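Local coordinates for hypothetical protein Atu0636 (Agrobacterium tumefaciens, PDB 2OZV), which is a predicted O-methyltransferase, probably transferring methyl groups from S-adenosylmethionine to a substrate not yet identified, at residues Glu190-Ile194 with Val203-Val207. Numbering follows the deposited sequence. Where two conformers were deposited one is given.
Sequences EITLI and VRMLV
Thr192 and Leu206 face each other as a hydrogen-bonded antiparallel pair and exchange two nearly straight backbone bonds, Thr192 N to Leu206 O at 2.8 Å and Leu206 N to Thr192 O at 2.9 Å. Nearer the connecting loop the regular pattern breaks into a classic beta bulge, where Val203 and Arg204 both face Ile194. Ile194 O takes the N-H of Val203 at 2.8 Å and only a weak bond from Arg204 N, while Ile194 N reaches Arg204 O at a more bent 149°. The guanidinium of Arg204 folds back so that NH1 meets Val203 O at 2.9 Å, and its NE forms a salt bridge with Asp24.

Apolar contacts occupy both faces of the sheet. On one, Met205, a selenomethionine with CG anti to the backbone N (chi1 -177°), uses CG to meet two side chains: Ile191 CG2, whose chain crosses it at a slant, at 3.6 Å, and Leu193 CD1, from alongside, at 4.0 Å. Val175 and Ile178 of helix 175-182 cover Met205. On the other face, Ile194 CD1 meets Leu206 CD1 at 3.9 Å.

These strands form a hairpin within the sheet: 204-211 lies antiparallel between 164-170 and 186-195, as in Rossmann-like methyltransferases, and 218-224 flanks 186-195 on its other side. Backbone bonds thus set the register, interrupted at Ile194, with one face apolar and the other mixing apolar chains with Thr192 and Arg204.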
loop_
_atom_site.group_PDB
_atom_site.type_symbol
_atom_site.label_atom_id
_atom_site.label_comp_id
_atom_site.label_asym_id
_atom_site.label_seq_id
_atom_site.Cartn_x
_atom_site.Cartn_y
_atom_site.Cartn_z
ATOM N N GLU B 190 4.681 -0.768 9.273
ATOM C CA GLU B 190 5.058 0.454 8.577
ATOM C C GLU B 190 5.468 0.064 7.179
ATOM O O GLU B 190 6.394 -0.762 7.003
ATOM C CB GLU B 190 6.258 1.121 9.254
ATOM C CG GLU B 190 5.909 1.884 10.511
ATOM C CD GLU B 190 7.064 2.761 10.997
ATOM O OE1 GLU B 190 8.092 2.929 10.265
ATOM O OE2 GLU B 190 6.901 3.307 12.092
ATOM N N ILE B 191 4.809 0.649 6.185
ATOM C CA ILE B 191 5.075 0.310 4.782
ATOM C C ILE B 191 5.702 1.516 4.113
ATOM O O ILE B 191 5.109 2.604 4.121
ATOM C CB ILE B 191 3.744 -0.060 4.060
ATOM C CG1 ILE B 191 3.041 -1.243 4.784
ATOM C CG2 ILE B 191 4.006 -0.337 2.579
ATOM C CD1 ILE B 191 1.645 -1.629 4.159
ATOM N N THR B 192 6.884 1.330 3.530
ATOM C CA THR B 192 7.557 2.416 2.856
ATOM C C THR B 192 7.755 2.029 1.378
ATOM O O THR B 192 8.523 1.108 1.061
ATOM C CB THR B 192 8.926 2.711 3.518
ATOM O OG1 THR B 192 8.744 2.977 4.911
ATOM C CG2 THR B 192 9.584 3.917 2.823
ATOM N N LEU B 193 7.042 2.710 0.484
ATOM C CA LEU B 193 7.247 2.457 -0.943
ATOM C C LEU B 193 8.544 3.090 -1.421
ATOM O O LEU B 193 8.946 4.167 -0.935
ATOM C CB LEU B 193 6.078 3.030 -1.753
ATOM C CG LEU B 193 4.754 2.204 -1.731
ATOM C CD1 LEU B 193 4.940 0.764 -2.306
ATOM C CD2 LEU B 193 4.041 2.139 -0.420
ATOM N N ILE B 194 9.151 2.442 -2.416
ATOM C CA ILE B 194 10.436 2.838 -2.998
ATOM C C ILE B 194 10.213 3.204 -4.462
ATOM O O ILE B 194 9.855 2.342 -5.263
ATOM C CB ILE B 194 11.449 1.658 -2.909
ATOM C CG1 ILE B 194 11.497 1.071 -1.496
ATOM C CG2 ILE B 194 12.832 2.081 -3.366
ATOM C CD1 ILE B 194 11.929 2.059 -0.438
ATOM N N VAL B 203 8.788 0.653 -7.231
ATOM C CA VAL B 203 9.453 -0.572 -7.702
ATOM C C VAL B 203 9.722 -1.569 -6.577
ATOM O O VAL B 203 9.849 -2.771 -6.834
ATOM C CB VAL B 203 10.771 -0.239 -8.505
ATOM C CG1 VAL B 203 10.409 0.473 -9.790
ATOM C CG2 VAL B 203 11.704 0.587 -7.669
ATOM N N ARG B 204 9.844 -1.082 -5.336
ATOM C CA ARG B 204 10.043 -1.937 -4.176
ATOM C C ARG B 204 9.224 -1.402 -3.008
ATOM O O ARG B 204 8.672 -0.284 -3.066
ATOM C CB ARG B 204 11.530 -2.041 -3.766
ATOM C CG ARG B 204 12.419 -2.775 -4.782
ATOM C CD ARG B 204 12.188 -4.280 -4.764
ATOM N NE ARG B 204 13.123 -4.961 -5.666
ATOM C CZ ARG B 204 12.970 -5.087 -6.986
ATOM N NH1 ARG B 204 11.920 -4.578 -7.631
ATOM N NH2 ARG B 204 13.908 -5.747 -7.699
HETATM N N MSE B 205 9.178 -2.185 -1.949
HETATM C CA MSE B 205 8.395 -1.863 -0.779
HETATM C C MSE B 205 9.092 -2.438 0.440
HETATM O O MSE B 205 9.413 -3.639 0.443
HETATM C CB MSE B 205 6.984 -2.446 -0.904
HETATM C CG MSE B 205 6.131 -2.069 0.256
HETATM SE SE MSE B 205 4.348 -2.876 -0.107
HETATM C CE MSE B 205 4.753 -4.712 0.046
ATOM N N LEU B 206 9.349 -1.595 1.438
ATOM C CA LEU B 206 9.916 -2.019 2.736
ATOM C C LEU B 206 8.750 -2.153 3.711
ATOM O O LEU B 206 7.824 -1.295 3.721
ATOM C CB LEU B 206 10.870 -0.945 3.287
ATOM C CG LEU B 206 12.077 -0.621 2.401
ATOM C CD1 LEU B 206 12.918 0.527 2.982
ATOM C CD2 LEU B 206 12.926 -1.883 2.202
ATOM N N VAL B 207 8.777 -3.199 4.543
ATOM C CA VAL B 207 7.766 -3.348 5.565
ATOM C C VAL B 207 8.466 -3.702 6.870
ATOM O O VAL B 207 9.366 -4.578 6.869
ATOM C CB VAL B 207 6.751 -4.447 5.223
ATOM C CG1 VAL B 207 5.699 -4.540 6.357
ATOM C CG2 VAL B 207 6.076 -4.173 3.862
#